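Local coordinates for protein NADP-dependent alcohol dehydrogenase (Entamoeba histolytica, PDB 2OUI) that probably catalyses the NADP-dependent, reversible interconversion of alcohols and aldehydes or ketones, as a zinc-containing tetrameric dehydrogenase, at residues R193-G198 and L228-G233; G221-Q226 and V253-P258. The protein carries 1 engineered substitution. All coordinates share one frame; numbering follows the deposited sequence.

Contact 1. Residues R193-G198 and L228-G233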
loop_
_atom_site.group_PDB
_atom_site.type_symbol
_atom_site.label_atom_id
_atom_site.label_comp_id
_atom_site.label_asym_id
_atom_site.label_seq_id
_atom_site.Cartn_x
_atom_site.Cartn_y
_atom_site.Cartn_z
ATOM N N ARG A 193 -10.957 -18.671 -8.830
ATOM C CA ARG A 193 -12.094 -19.388 -8.278
ATOM C C ARG A 193 -12.836 -18.449 -7.327
ATOM O O ARG A 193 -12.219 -17.800 -6.464
ATOM C CB ARG A 193 -11.598 -20.640 -7.548
ATOM C CG ARG A 193 -12.699 -21.530 -7.052
ATOM C CD ARG A 193 -12.144 -22.907 -6.681
ATOM N NE ARG A 193 -13.218 -23.884 -6.578
ATOM C CZ ARG A 193 -13.082 -25.080 -6.026
ATOM N NH1 ARG A 193 -11.902 -25.457 -5.520
ATOM N NH2 ARG A 193 -14.125 -25.901 -5.977
ATOM N N ILE A 194 -14.161 -18.334 -7.506
ATOM C CA ILE A 194 -14.970 -17.501 -6.614
ATOM C C ILE A 194 -16.135 -18.319 -6.052
ATOM O O ILE A 194 -16.996 -18.773 -6.816
ATOM C CB ILE A 194 -15.522 -16.196 -7.317
ATOM C CG1 ILE A 194 -14.383 -15.299 -7.798
ATOM C CG2 ILE A 194 -16.376 -15.391 -6.358
ATOM C CD1 ILE A 194 -14.851 -14.211 -8.804
ATOM N N PHE A 195 -16.130 -18.547 -4.731
ATOM C CA PHE A 195 -17.258 -19.191 -4.046
ATOM C C PHE A 195 -18.257 -18.105 -3.683
ATOM O O PHE A 195 -17.862 -17.056 -3.191
ATOM C CB PHE A 195 -16.804 -19.847 -2.743
ATOM C CG PHE A 195 -15.828 -20.974 -2.941
ATOM C CD1 PHE A 195 -14.457 -20.735 -2.936
ATOM C CD2 PHE A 195 -16.290 -22.259 -3.125
ATOM C CE1 PHE A 195 -13.562 -21.803 -3.130
ATOM C CE2 PHE A 195 -15.407 -23.330 -3.313
ATOM C CZ PHE A 195 -14.030 -23.089 -3.304
ATOM N N ALA A 196 -19.533 -18.374 -3.909
ATOM C CA ALA A 196 -20.607 -17.412 -3.597
ATOM C C ALA A 196 -21.567 -18.125 -2.645
ATOM O O ALA A 196 -22.224 -19.096 -3.021
ATOM C CB ALA A 196 -21.328 -16.986 -4.882
ATOM N N VAL A 197 -21.625 -17.650 -1.406
ATOM C CA VAL A 197 -22.454 -18.264 -0.392
ATOM C C VAL A 197 -23.810 -17.561 -0.400
ATOM O O VAL A 197 -23.925 -16.380 -0.048
ATOM C CB VAL A 197 -21.803 -18.146 1.000
ATOM C CG1 VAL A 197 -22.716 -18.733 2.071
ATOM C CG2 VAL A 197 -20.420 -18.829 0.997
ATOM N N GLY A 198 -24.829 -18.287 -0.833
ATOM C CA GLY A 198 -26.194 -17.759 -0.824
ATOM C C GLY A 198 -27.160 -18.920 -0.932
ATOM O O GLY A 198 -26.761 -20.066 -1.193
ATOM N N LEU A 228 -14.000 -25.563 3.132
ATOM C CA LEU A 228 -12.775 -26.273 3.524
ATOM C C LEU A 228 -12.611 -27.587 2.779
ATOM O O LEU A 228 -11.505 -27.934 2.362
ATOM C CB LEU A 228 -12.738 -26.510 5.024
ATOM C CG LEU A 228 -12.556 -25.256 5.882
ATOM C CD1 LEU A 228 -12.664 -25.628 7.363
ATOM C CD2 LEU A 228 -11.231 -24.536 5.581
ATOM N N LYS A 229 -13.697 -28.327 2.600
ATOM C CA LYS A 229 -13.657 -29.518 1.768
ATOM C C LYS A 229 -13.280 -29.184 0.330
ATOM O O LYS A 229 -12.477 -29.900 -0.276
ATOM C CB LYS A 229 -14.983 -30.278 1.809
ATOM C CG LYS A 229 -15.012 -31.340 2.877
ATOM C CD LYS A 229 -16.400 -31.556 3.447
ATOM C CE LYS A 229 -16.295 -32.194 4.836
ATOM N NZ LYS A 229 -17.614 -32.409 5.500
ATOM N N ALA A 230 -13.857 -28.115 -0.215
ATOM C CA ALA A 230 -13.618 -27.749 -1.610
ATOM C C ALA A 230 -12.182 -27.286 -1.849
ATOM O O ALA A 230 -11.713 -27.301 -2.988
ATOM C CB ALA A 230 -14.606 -26.671 -2.087
ATOM N N THR A 231 -11.500 -26.867 -0.788
ATOM C CA THR A 231 -10.147 -26.352 -0.889
ATOM C C THR A 231 -9.158 -27.311 -0.174
ATOM O O THR A 231 -8.093 -26.894 0.274
ATOM C CB THR A 231 -10.046 -24.928 -0.304
ATOM O OG1 THR A 231 -10.440 -24.934 1.072
ATOM C CG2 THR A 231 -10.940 -23.909 -1.075
ATOM N N ASP A 232 -9.530 -28.584 -0.083
ATOM C CA ASP A 232 -8.761 -29.611 0.667
ATOM C C ASP A 232 -8.121 -29.067 1.945
ATOM O O ASP A 232 -6.917 -29.224 2.170
ATOM C CB ASP A 232 -7.708 -30.300 -0.210
ATOM C CG ASP A 232 -6.987 -31.458 0.528
ATOM O OD1 ASP A 232 -5.749 -31.493 0.508
ATOM O OD2 ASP A 232 -7.658 -32.306 1.151
ATOM N N GLY A 233 -8.943 -28.412 2.761
ATOM C CA GLY A 233 -8.572 -27.965 4.089
ATOM C C GLY A 233 -7.764 -26.691 4.145
ATOM O O GLY A 233 -7.489 -26.201 5.237
HETATM O O HOH W 1 -13.454 -28.584 -5.454
#

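Contact 2. Residues G221-Q226 and V253-P258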
loop_
_atom_site.group_PDB
_atom_site.type_symbol
_atom_site.label_atom_id
_atom_site.label_comp_id
_atom_site.label_asym_id
_atom_site.label_seq_id
_atom_site.Cartn_x
_atom_site.Cartn_y
_atom_site.Cartn_z
ATOM N N GLY A 221 -25.151 -28.360 3.819
ATOM C CA GLY A 221 -24.323 -28.553 5.016
ATOM C C GLY A 221 -23.599 -27.287 5.423
ATOM O O GLY A 221 -23.624 -26.281 4.703
ATOM N N ASP A 222 -22.922 -27.338 6.569
ATOM C CA ASP A 222 -22.216 -26.162 7.079
ATOM C C ASP A 222 -21.363 -25.528 5.981
ATOM O O ASP A 222 -20.533 -26.225 5.368
ATOM C CB ASP A 222 -21.323 -26.572 8.250
ATOM C CG ASP A 222 -20.680 -25.385 8.910
ATOM O OD1 ASP A 222 -19.584 -25.002 8.466
ATOM O OD2 ASP A 222 -21.309 -24.802 9.825
ATOM N N ILE A 223 -21.544 -24.229 5.736
ATOM C CA ILE A 223 -20.855 -23.561 4.620
ATOM C C ILE A 223 -19.331 -23.482 4.794
ATOM O O ILE A 223 -18.590 -23.538 3.806
ATOM C CB ILE A 223 -21.453 -22.172 4.265
ATOM C CG1 ILE A 223 -21.310 -21.175 5.417
ATOM C CG2 ILE A 223 -22.930 -22.316 3.849
ATOM C CD1 ILE A 223 -20.102 -20.320 5.323
ATOM N N VAL A 224 -18.866 -23.357 6.037
ATOM C CA VAL A 224 -17.415 -23.408 6.309
ATOM C C VAL A 224 -16.831 -24.787 5.951
ATOM O O VAL A 224 -15.794 -24.883 5.257
ATOM C CB VAL A 224 -17.090 -22.983 7.774
ATOM C CG1 VAL A 224 -15.597 -23.152 8.099
ATOM C CG2 VAL A 224 -17.538 -21.528 8.037
ATOM N N GLU A 225 -17.480 -25.847 6.425
ATOM C CA GLU A 225 -17.062 -27.204 6.099
ATOM C C GLU A 225 -17.055 -27.430 4.579
ATOM O O GLU A 225 -16.130 -28.032 4.031
ATOM C CB GLU A 225 -17.950 -28.224 6.807
ATOM C CG GLU A 225 -17.867 -28.178 8.336
ATOM C CD GLU A 225 -16.525 -28.672 8.903
ATOM O OE1 GLU A 225 -16.003 -29.718 8.441
ATOM O OE2 GLU A 225 -16.003 -28.015 9.833
ATOM N N GLN A 226 -18.071 -26.917 3.889
ATOM C CA GLN A 226 -18.145 -27.071 2.438
ATOM C C GLN A 226 -16.953 -26.433 1.715
ATOM O O GLN A 226 -16.403 -27.008 0.765
ATOM C CB GLN A 226 -19.432 -26.435 1.916
ATOM C CG GLN A 226 -20.697 -27.254 2.107
ATOM C CD GLN A 226 -21.847 -26.661 1.300
ATOM O OE1 GLN A 226 -22.839 -26.161 1.855
ATOM N NE2 GLN A 226 -21.699 -26.677 -0.012
ATOM N N VAL A 253 -13.504 -15.960 9.169
ATOM C CA VAL A 253 -12.211 -16.210 9.788
ATOM C C VAL A 253 -11.890 -17.705 9.711
ATOM O O VAL A 253 -10.729 -18.077 9.545
ATOM C CB VAL A 253 -12.208 -15.758 11.274
ATOM C CG1 VAL A 253 -10.971 -16.301 12.040
ATOM C CG2 VAL A 253 -12.346 -14.235 11.375
ATOM N N LYS A 254 -12.910 -18.560 9.830
ATOM C CA LYS A 254 -12.655 -20.012 9.840
ATOM C C LYS A 254 -12.340 -20.570 8.445
ATOM O O LYS A 254 -11.687 -21.611 8.322
ATOM C CB LYS A 254 -13.810 -20.782 10.479
ATOM C CG LYS A 254 -14.008 -20.482 11.988
ATOM C CD LYS A 254 -15.291 -21.110 12.517
ATOM C CE LYS A 254 -15.494 -20.726 13.971
ATOM N NZ LYS A 254 -16.687 -21.406 14.587
ATOM N N MET A 255 -12.795 -19.888 7.397
ATOM C CA MET A 255 -12.569 -20.403 6.040
ATOM C C MET A 255 -11.363 -19.786 5.334
ATOM O O MET A 255 -10.990 -20.259 4.249
ATOM C CB MET A 255 -13.801 -20.171 5.160
ATOM C CG MET A 255 -13.982 -18.720 4.851
ATOM S SD MET A 255 -15.355 -18.489 3.681
ATOM C CE MET A 255 -16.778 -18.984 4.684
ATOM N N ILE A 256 -10.753 -18.766 5.945
ATOM C CA ILE A 256 -9.708 -17.980 5.292
ATOM C C ILE A 256 -8.306 -18.394 5.736
ATOM O O ILE A 256 -8.091 -18.778 6.900
ATOM C CB ILE A 256 -9.933 -16.457 5.492
ATOM C CG1 ILE A 256 -9.271 -15.642 4.362
ATOM C CG2 ILE A 256 -9.502 -15.992 6.888
ATOM C CD1 ILE A 256 -9.595 -14.142 4.433
ATOM N N LYS A 257 -7.356 -18.346 4.806
ATOM C CA LYS A 257 -5.952 -18.649 5.139
ATOM C C LYS A 257 -5.387 -17.573 6.071
ATOM O O LYS A 257 -5.889 -16.437 6.065
ATOM C CB LYS A 257 -5.127 -18.587 3.844
ATOM C CG LYS A 257 -5.415 -19.703 2.866
ATOM C CD LYS A 257 -4.628 -19.472 1.564
ATOM C CE LYS A 257 -4.784 -20.644 0.605
ATOM N NZ LYS A 257 -4.017 -20.326 -0.645
ATOM N N PRO A 258 -4.278 -17.872 6.786
ATOM C CA PRO A 258 -3.579 -16.799 7.492
ATOM C C PRO A 258 -2.895 -15.877 6.490
ATOM O O PRO A 258 -2.580 -16.310 5.373
ATOM C CB PRO A 258 -2.506 -17.550 8.288
ATOM C CG PRO A 258 -2.224 -18.787 7.456
ATOM C CD PRO A 258 -3.599 -19.178 6.969
#

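Contact 1. Residues R193-G198 and L228-G233
R193 reaches across from just before strand 194-197 to A230, the last residue of helix 223-230. Its CB already points toward the helix end. CG lies anti to the backbone N (chi1 -174°), and the chain stays extended from CG to NE. CB, CG and CD carry the guanidinium outward, and this extended arm brings it to the carbonyl of A230. NH1 gives a hydrogen bond to that carbonyl, with R193 NH1 to A230 O at 3.1 Å. The bond is bent, 138° at the hydrogen, and the donor sits above the carbonyl plane, 43° out of it. NH2 comes near the A230 methyl. It also gives its N-H to a water, which in turn donates to A230 O, so one carbonyl receives both a direct and a water-borne bond. A salt bridge from NH2 to D214 anchors the same group. F195 CZ lies over the centre of one face of the R193 guanidinium, 3.4 Å above its plane.

This is the alpha/beta packing of the Rossmann fold, a helix end resting beside an inner strand of the parallel sheet. F195 also points its CB toward the helix. Its CE2 lies 3.6 Å from A230 CB, and its CZ is 3.9 Å from T231 CG2. The ring meets both methyls obliquely.

T231 is the first residue to leave the helix. Its CG2 is anti to the carbonyl carbon and meets the ring, while OG1 bonds to I227 O and G235 N. A Schellman motif ends the helix here: G233 N pairs with L228 O and D232 N with K229 O, with D232 at positive phi.

Contact 2. Residues G221-Q226 and V253-P258
D222 OD1 accepts the N-H of E225 at the start of the helix whose I223 and V224 meet K254 and M255. The bond from E225 N to D222 OD1 is 3.1 Å long and nearly straight, 164° at the hydrogen. It uses the anti lone pair, the one away from the other carboxylate oxygen. D222 is thus the N-cap. Its charge probably also suits the positive end of the helix. The backbone bond from Q226 N to D222 O, 3.0 Å, begins the helical pattern beside it.

Across the contact everything is apolar. V224 points its CB toward helix 248-255, and its CA is 5.7 Å from the CA of M255. CG1 of V224 lies anti to the backbone N (chi1 175°), which brings it to K254 CB at 3.8 Å. The two side chains cross at about a right angle. K254 supplies only the root of its chain here. Beyond CG the lysine runs extended, and its outer atoms take no part in the contact.

M255 makes the deeper part. Its chain bends at chi3 (67°), and the bend turns the methyl toward the first turn of helix 223-230. M255 CE meets I223 CD1 at 3.6 Å, the closest approach of the two segments. The same methyl lies 4.3 Å from V224 CG2, a looser touch. The I223 and M255 side chains run at a slant to each other. I223 reaches the methionine with CD1, the tip of its CG1 branch. M255 also touches C171 and I173 of strand 170-173, and I223 touches I216 of strand 214-216. The contact is therefore two neighbouring helices packed together over the central parallel sheet of a Rossmann fold.

In the fold
Following the chain from the N terminus, past strand 170-173 and helix 177-188, strand 194-197 opens contact 1. Helix 201-209 and strand 214-216 come next. The chain then enters 221-226 of contact 2 and goes straight on to 228-233, which closes the loop of contact 1. Strand 236-241 and helix 248-255 follow, and 253-258 closes contact 2. The segments alternate, so the two loops cross. Helix 223-230 is common to both: its start meets helix 248-255 and its end meets 193-198. The contacts also touch directly, V197 against I223 and L228 against K254. Together they tie the crossover between strands 214-216 and 236-241 to its neighbours in the Rossmann-type domain, which probably binds NADP.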